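Local coordinates for DUF4783 domain-containing protein (Bacteroides fragilis, PDB 4OUQ), which is of unknown function but belongs to the DUF4783 family, whose NTF2-like relatives pair helices with a strongly curved beta sheet, at residues 15-26 with 41-52. Sequence-based numbering, arbitrary orientation. Where two conformers were deposited one is given.
Sequences GNSQELNRYLGE and RQAAEGTLAAFF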
ATOM      1  N   GLY A  15      -7.130  -4.422   6.110  1.00 16.48           N
ATOM      2  CA  GLY A  15      -5.902  -5.154   6.234  1.00 17.08           C
ATOM      3  C   GLY A  15      -5.930  -6.438   5.441  1.00 16.77           C
ATOM      4  O   GLY A  15      -5.537  -7.491   5.918  1.00 18.67           O
ATOM      5  N   ASN A  16      -6.422  -6.356   4.191  1.00 16.95           N
ATOM      6  CA  ASN A  16      -6.635  -7.531   3.350  1.00 16.50           C
ATOM      7  C   ASN A  16      -5.654  -7.507   2.162  1.00 15.92           C
ATOM      8  O   ASN A  16      -5.875  -6.852   1.190  1.00 16.85           O
ATOM      9  CB  ASN A  16      -8.105  -7.567   2.868  1.00 16.80           C
ATOM     10  CG  ASN A  16      -8.420  -8.785   2.110  1.00 17.62           C
ATOM     11  OD1 ASN A  16      -7.599  -9.298   1.367  1.00 19.59           O
ATOM     12  ND2 ASN A  16      -9.626  -9.271   2.260  1.00 22.66           N
ATOM     13  N   SER A  17      -4.527  -8.206   2.309  1.00 17.44           N
ATOM     14  CA  SER A  17      -3.525  -8.266   1.262  1.00 16.42           C
ATOM     15  C   SER A  17      -3.963  -8.928  -0.034  1.00 17.73           C
ATOM     16  O   SER A  17      -3.398  -8.648  -1.105  1.00 18.95           O
ATOM     17  CB  SER A  17      -2.256  -8.918   1.775  1.00 19.85           C
ATOM     18  OG  SER A  17      -2.414 -10.295   1.994  1.00 20.48           O
ATOM     19  N   GLN A  18      -4.868  -9.902   0.056  1.00 18.37           N
ATOM     20  CA  GLN A  18      -5.333 -10.639  -1.066  1.00 18.40           C
ATOM     21  C   GLN A  18      -6.056  -9.666  -2.019  1.00 16.07           C
ATOM     22  O   GLN A  18      -5.878  -9.756  -3.202  1.00 19.54           O
ATOM     23  CB  GLN A  18      -6.297 -11.786  -0.607  1.00 19.89           C
ATOM     24  CG  GLN A  18      -6.710 -12.719  -1.719  1.00 25.98           C
ATOM     25  CD  GLN A  18      -7.730 -12.114  -2.675  1.00 28.80           C
ATOM     26  OE1 GLN A  18      -8.555 -11.311  -2.273  1.00 29.52           O
ATOM     27  NE2 GLN A  18      -7.664 -12.501  -3.948  1.00 31.20           N
ATOM     28  N   GLU A  19      -6.822  -8.730  -1.453  1.00 16.43           N
ATOM     29  CA  GLU A  19      -7.511  -7.745  -2.265  1.00 16.47           C
ATOM     30  C   GLU A  19      -6.518  -6.761  -2.854  1.00 15.85           C
ATOM     31  O   GLU A  19      -6.786  -6.183  -3.887  1.00 19.18           O
ATOM     32  CB  GLU A  19      -8.597  -6.993  -1.466  1.00 16.50           C
ATOM     33  CG  GLU A  19      -9.858  -7.781  -1.230  1.00 20.95           C
ATOM     34  CD  GLU A  19     -10.940  -6.991  -0.504  1.00 24.72           C
ATOM     35  OE1 GLU A  19     -10.781  -5.794  -0.223  1.00 22.21           O
ATOM     36  OE2 GLU A  19     -11.968  -7.610  -0.189  1.00 31.81           O
ATOM     37  N   LEU A  20      -5.425  -6.489  -2.166  1.00 16.80           N
ATOM     38  CA  LEU A  20      -4.379  -5.593  -2.739  1.00 18.27           C
ATOM     39  C   LEU A  20      -3.717  -6.217  -3.906  1.00 20.11           C
ATOM     40  O   LEU A  20      -3.198  -5.521  -4.764  1.00 21.45           O
ATOM     41  CB  LEU A  20      -3.282  -5.240  -1.742  1.00 19.63           C
ATOM     42  CG  LEU A  20      -3.524  -4.142  -0.782  1.00 21.53           C
ATOM     43  CD1 LEU A  20      -2.368  -3.947   0.163  1.00 20.71           C
ATOM     44  CD2 LEU A  20      -3.774  -2.805  -1.541  1.00 20.52           C
ATOM     45  N   ASN A  21      -3.662  -7.534  -3.928  1.00 19.11           N
ATOM     46  CA  ASN A  21      -2.859  -8.226  -4.921  1.00 23.23           C
ATOM     47  C   ASN A  21      -3.146  -7.836  -6.356  1.00 24.77           C
ATOM     48  O   ASN A  21      -2.211  -7.604  -7.104  1.00 23.00           O
ATOM     49  CB  ASN A  21      -2.932  -9.727  -4.734  1.00 31.05           C
ATOM     50  CG  ASN A  21      -2.008 -10.481  -5.700  1.00 40.05           C
ATOM     51  OD1 ASN A  21      -2.474 -11.158  -6.601  1.00 42.80           O
ATOM     52  ND2 ASN A  21      -0.697 -10.297  -5.547  1.00 40.73           N
ATOM     53  N   ARG A  22      -4.437  -7.658  -6.732  1.00 25.35           N
ATOM     54  CA  ARG A  22      -4.775  -7.303  -8.109  0.50 28.73           C
ATOM     55  C   ARG A  22      -4.340  -5.881  -8.483  1.00 23.77           C
ATOM     56  O   ARG A  22      -4.344  -5.539  -9.655  1.00 26.77           O
ATOM     57  CB  ARG A  22      -6.285  -7.469  -8.412  0.50 32.67           C
ATOM     58  CG  ARG A  22      -7.198  -6.469  -7.697  0.50 30.09           C
ATOM     59  CD  ARG A  22      -8.667  -6.621  -8.134  0.50 31.25           C
ATOM     60  NE  ARG A  22      -9.262  -7.853  -7.621  0.50 32.61           N
ATOM     61  CZ  ARG A  22      -9.534  -8.079  -6.341  0.50 32.63           C
ATOM     62  NH1 ARG A  22      -9.225  -7.175  -5.396  0.50 26.56           N
ATOM     63  NH2 ARG A  22     -10.054  -9.224  -5.995  0.50 37.53           N
ATOM     64  N   TYR A  23      -3.961  -5.079  -7.491  1.00 19.55           N
ATOM     65  CA  TYR A  23      -3.528  -3.715  -7.732  1.00 19.74           C
ATOM     66  C   TYR A  23      -2.002  -3.562  -7.669  1.00 19.27           C
ATOM     67  O   TYR A  23      -1.508  -2.477  -7.822  1.00 19.33           O
ATOM     68  CB  TYR A  23      -4.194  -2.754  -6.729  1.00 15.15           C
ATOM     69  CG  TYR A  23      -5.690  -2.820  -6.796  1.00 15.99           C
ATOM     70  CD1 TYR A  23      -6.357  -2.181  -7.785  1.00 19.35           C
ATOM     71  CD2 TYR A  23      -6.419  -3.378  -5.769  1.00 17.62           C
ATOM     72  CE1 TYR A  23      -7.723  -2.276  -7.894  1.00 21.23           C
ATOM     73  CE2 TYR A  23      -7.794  -3.448  -5.827  1.00 20.68           C
ATOM     74  CZ  TYR A  23      -8.437  -2.867  -6.870  1.00 22.47           C
ATOM     75  OH  TYR A  23      -9.798  -2.894  -6.953  1.00 29.21           O
ATOM     76  N   LEU A  24      -1.288  -4.664  -7.352  1.00 18.86           N
ATOM     77  CA  LEU A  24       0.192  -4.611  -7.302  1.00 17.36           C
ATOM     78  C   LEU A  24       0.790  -4.764  -8.667  1.00 18.60           C
ATOM     79  O   LEU A  24       0.361  -5.617  -9.467  1.00 20.40           O
ATOM     80  CB  LEU A  24       0.746  -5.680  -6.361  1.00 16.89           C
ATOM     81  CG  LEU A  24       0.322  -5.558  -4.909  1.00 15.14           C
ATOM     82  CD1 LEU A  24       0.673  -6.760  -4.066  1.00 17.40           C
ATOM     83  CD2 LEU A  24       0.926  -4.323  -4.281  1.00 15.69           C
ATOM     84  N   GLY A  25       1.753  -3.894  -8.995  1.00 18.67           N
ATOM     85  CA  GLY A  25       2.519  -4.029 -10.155  1.00 20.58           C
ATOM     86  C   GLY A  25       3.434  -5.244 -10.101  1.00 21.10           C
ATOM     87  O   GLY A  25       3.585  -5.881  -9.077  1.00 21.22           O
ATOM     88  N   GLU A  26       4.089  -5.520 -11.210  1.00 22.87           N
ATOM     89  CA  GLU A  26       4.916  -6.709 -11.283  1.00 26.10           C
ATOM     90  C   GLU A  26       6.219  -6.558 -10.479  1.00 25.71           C
ATOM     91  O   GLU A  26       6.800  -7.552 -10.051  1.00 27.03           O
ATOM     92  CB  GLU A  26       5.136  -7.138 -12.720  1.00 31.22           C
ATOM     93  CG  GLU A  26       3.859  -7.755 -13.328  1.00 35.09           C
ATOM     94  CD  GLU A  26       3.443  -9.048 -12.624  1.00 41.82           C
ATOM     95  OE1 GLU A  26       4.205 -10.001 -12.668  1.00 52.50           O
ATOM     96  OE2 GLU A  26       2.371  -9.110 -12.026  1.00 42.46           O
ATOM     97  N   ARG A  41       5.618  -9.179  -7.445  1.00 24.37           N
ATOM     98  CA  ARG A  41       4.270  -9.007  -6.967  1.00 21.89           C
ATOM     99  C   ARG A  41       3.954 -10.012  -5.876  1.00 22.01           C
ATOM    100  O   ARG A  41       3.442  -9.653  -4.833  1.00 21.59           O
ATOM    101  CB  ARG A  41       3.279  -9.148  -8.128  1.00 24.30           C
ATOM    102  CG  ARG A  41       1.829  -8.988  -7.768  1.00 26.97           C
ATOM    103  CD  ARG A  41       0.868  -9.109  -8.959  1.00 29.98           C
ATOM    104  NE  ARG A  41       0.077 -10.326  -8.810  1.00 46.97           N
ATOM    105  CZ  ARG A  41       0.483 -11.561  -9.138  1.00 61.78           C
ATOM    106  NH1 ARG A  41       1.655 -11.772  -9.758  1.00 80.82           N
ATOM    107  NH2 ARG A  41      -0.312 -12.599  -8.888  1.00 62.42           N
ATOM    108  N   GLN A  42       4.323 -11.266  -6.103  1.00 26.70           N
ATOM    109  CA  GLN A  42       3.983 -12.318  -5.136  1.00 27.19           C
ATOM    110  C   GLN A  42       4.734 -12.106  -3.822  1.00 22.47           C
ATOM    111  O   GLN A  42       4.129 -12.167  -2.715  1.00 23.99           O
ATOM    112  CB  GLN A  42       4.258 -13.692  -5.739  1.00 33.59           C
ATOM    113  CG  GLN A  42       3.432 -13.980  -7.014  1.00 36.60           C
ATOM    114  CD  GLN A  42       4.140 -13.610  -8.367  1.00 40.34           C
ATOM    115  OE1 GLN A  42       4.946 -12.642  -8.477  1.00 32.30           O
ATOM    116  NE2 GLN A  42       3.816 -14.379  -9.398  1.00 53.51           N
ATOM    117  N   ALA A  43       6.028 -11.761  -3.920  1.00 24.45           N
ATOM    118  CA  ALA A  43       6.801 -11.435  -2.740  1.00 23.36           C
ATOM    119  C   ALA A  43       6.216 -10.213  -1.951  1.00 20.91           C
ATOM    120  O   ALA A  43       6.076 -10.251  -0.742  1.00 22.94           O
ATOM    121  CB  ALA A  43       8.250 -11.212  -3.098  1.00 22.29           C
ATOM    122  N   ALA A  44       5.760  -9.162  -2.661  1.00 20.07           N
ATOM    123  CA  ALA A  44       5.102  -8.028  -2.008  1.00 18.65           C
ATOM    124  C   ALA A  44       3.848  -8.426  -1.310  1.00 15.72           C
ATOM    125  O   ALA A  44       3.580  -7.978  -0.220  1.00 15.50           O
ATOM    126  CB  ALA A  44       4.772  -6.958  -3.041  1.00 17.45           C
ATOM    127  N   GLU A  45       2.998  -9.213  -1.989  1.00 16.94           N
ATOM    128  CA  GLU A  45       1.702  -9.597  -1.406  1.00 17.61           C
ATOM    129  C   GLU A  45       1.946 -10.347  -0.074  1.00 16.73           C
ATOM    130  O   GLU A  45       1.190 -10.135   0.891  1.00 16.55           O
ATOM    131  CB  GLU A  45       0.890 -10.461  -2.337  1.00 22.84           C
ATOM    132  CG  GLU A  45      -0.488 -10.847  -1.746  1.00 24.09           C
ATOM    133  CD  GLU A  45      -0.408 -12.063  -0.813  1.00 29.67           C
ATOM    134  OE1 GLU A  45       0.396 -12.956  -1.100  1.00 25.91           O
ATOM    135  OE2 GLU A  45      -1.149 -12.136   0.214  1.00 27.05           O
ATOM    136  N   GLY A  46       2.968 -11.219  -0.054  1.00 16.39           N
ATOM    137  CA  GLY A  46       3.301 -12.006   1.183  1.00 15.47           C
ATOM    138  C   GLY A  46       3.814 -11.106   2.299  1.00 15.24           C
ATOM    139  O   GLY A  46       3.422 -11.220   3.449  1.00 15.80           O
ATOM    140  N   THR A  47       4.659 -10.163   1.951  1.00 14.51           N
ATOM    141  CA  THR A  47       5.168  -9.232   2.929  1.00 14.25           C
ATOM    142  C   THR A  47       4.032  -8.383   3.555  1.00 13.15           C
ATOM    143  O   THR A  47       4.027  -8.086   4.758  1.00 14.44           O
ATOM    144  CB  THR A  47       6.273  -8.321   2.314  1.00 16.31           C
ATOM    145  OG1 THR A  47       7.365  -9.134   1.860  1.00 20.16           O
ATOM    146  CG2 THR A  47       6.741  -7.353   3.347  1.00 16.47           C
ATOM    147  N   LEU A  48       3.076  -7.922   2.713  1.00 14.52           N
ATOM    148  CA  LEU A  48       1.961  -7.167   3.197  1.00 13.42           C
ATOM    149  C   LEU A  48       1.029  -8.029   4.077  1.00 10.90           C
ATOM    150  O   LEU A  48       0.514  -7.552   5.083  1.00 12.80           O
ATOM    151  CB  LEU A  48       1.177  -6.516   2.053  1.00 14.45           C
ATOM    152  CG  LEU A  48       1.976  -5.456   1.293  1.00 17.76           C
ATOM    153  CD1 LEU A  48       1.357  -5.162  -0.061  1.00 19.78           C
ATOM    154  CD2 LEU A  48       2.021  -4.206   2.162  1.00 17.25           C
ATOM    155  N   ALA A  49       0.823  -9.273   3.680  1.00 12.58           N
ATOM    156  CA  ALA A  49       0.056 -10.235   4.506  1.00 12.65           C
ATOM    157  C   ALA A  49       0.711 -10.351   5.887  1.00 13.51           C
ATOM    158  O   ALA A  49       0.067 -10.356   6.869  1.00 13.24           O
ATOM    159  CB  ALA A  49      -0.043 -11.557   3.872  1.00 13.64           C
ATOM    160  N   ALA A  50       2.027 -10.429   5.920  1.00 14.19           N
ATOM    161  CA  ALA A  50       2.716 -10.503   7.190  1.00 12.70           C
ATOM    162  C   ALA A  50       2.537  -9.232   8.028  1.00 12.62           C
ATOM    163  O   ALA A  50       2.277  -9.291   9.263  1.00 13.72           O
ATOM    164  CB  ALA A  50       4.172 -10.820   6.981  1.00 13.81           C
ATOM    165  N   PHE A  51       2.625  -8.108   7.373  1.00 12.36           N
ATOM    166  CA  PHE A  51       2.472  -6.818   8.049  1.00 13.05           C
ATOM    167  C   PHE A  51       1.074  -6.680   8.667  1.00 10.98           C
ATOM    168  O   PHE A  51       0.919  -6.306   9.859  1.00 12.84           O
ATOM    169  CB  PHE A  51       2.790  -5.653   7.084  1.00 12.86           C
ATOM    170  CG  PHE A  51       2.573  -4.311   7.710  1.00 12.36           C
ATOM    171  CD1 PHE A  51       3.511  -3.759   8.575  1.00 19.73           C
ATOM    172  CD2 PHE A  51       1.369  -3.657   7.540  1.00 12.56           C
ATOM    173  CE1 PHE A  51       3.256  -2.540   9.216  1.00 15.70           C
ATOM    174  CE2 PHE A  51       1.104  -2.465   8.239  1.00 14.81           C
ATOM    175  CZ  PHE A  51       2.059  -1.943   9.074  1.00 14.09           C
ATOM    176  N   PHE A  52       0.057  -7.020   7.885  1.00 12.26           N
ATOM    177  CA  PHE A  52      -1.333  -6.973   8.373  1.00 11.70           C
ATOM    178  C   PHE A  52      -1.636  -8.013   9.404  1.00 15.11           C
ATOM    179  O   PHE A  52      -2.492  -7.803  10.283  1.00 16.32           O
ATOM    180  CB  PHE A  52      -2.357  -7.139   7.224  1.00 12.38           C
ATOM    181  CG  PHE A  52      -2.370  -6.008   6.207  1.00 11.10           C
ATOM    182  CD1 PHE A  52      -2.225  -4.668   6.576  1.00 10.81           C
ATOM    183  CD2 PHE A  52      -2.488  -6.301   4.851  1.00 16.28           C
ATOM    184  CE1 PHE A  52      -2.289  -3.648   5.664  1.00 15.00           C
ATOM    185  CE2 PHE A  52      -2.532  -5.280   3.900  1.00 20.50           C
ATOM    186  CZ  PHE A  52      -2.449  -3.951   4.297  1.00 16.41           C
TER
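The CA of Gly15 sits over the centre of one face of the Phe52 ring, 3.6 Å from its centroid, a CH-pi contact. Having no side chain, glycine can come this close, and its positive phi closes the Schellman motif ending helix 6-14. At the edge of the same ring, near its plane, Leu20 CD1 meets Phe52 CE2 at 4.0 Å and also touches CD1 of Leu48. Ser17, small enough to fit as a knob among Glu45, Leu48, Ala49 and Phe52, holds OG between its backbone N and carbonyl carbon (chi1 71°), 2.9 Å from Glu45 OE2 and against the Ala49 methyl. The short, weakly bonded helix 17-21 runs nearly antiparallel to 41-52, at 155°, both on one face of the mixed sheet, as in the NTF2-like fold; Leu20 and Leu24 reach Ile100 of that sheet, and Leu48 reaches Ile103. Long Arg41 serves two surroundings: it starts extended, laying CG against Leu24 CB, then bends at chi3, turning its guanidinium toward Asn21. Arg41 NE and NH2 each make a weak bond of 3.5 Å to Asn21 OD1, amide and guanidinium planes 50° apart. Glu26 runs alongside, its OE2 forming a long salt bridge to Arg41 NH1 at 3.6 Å.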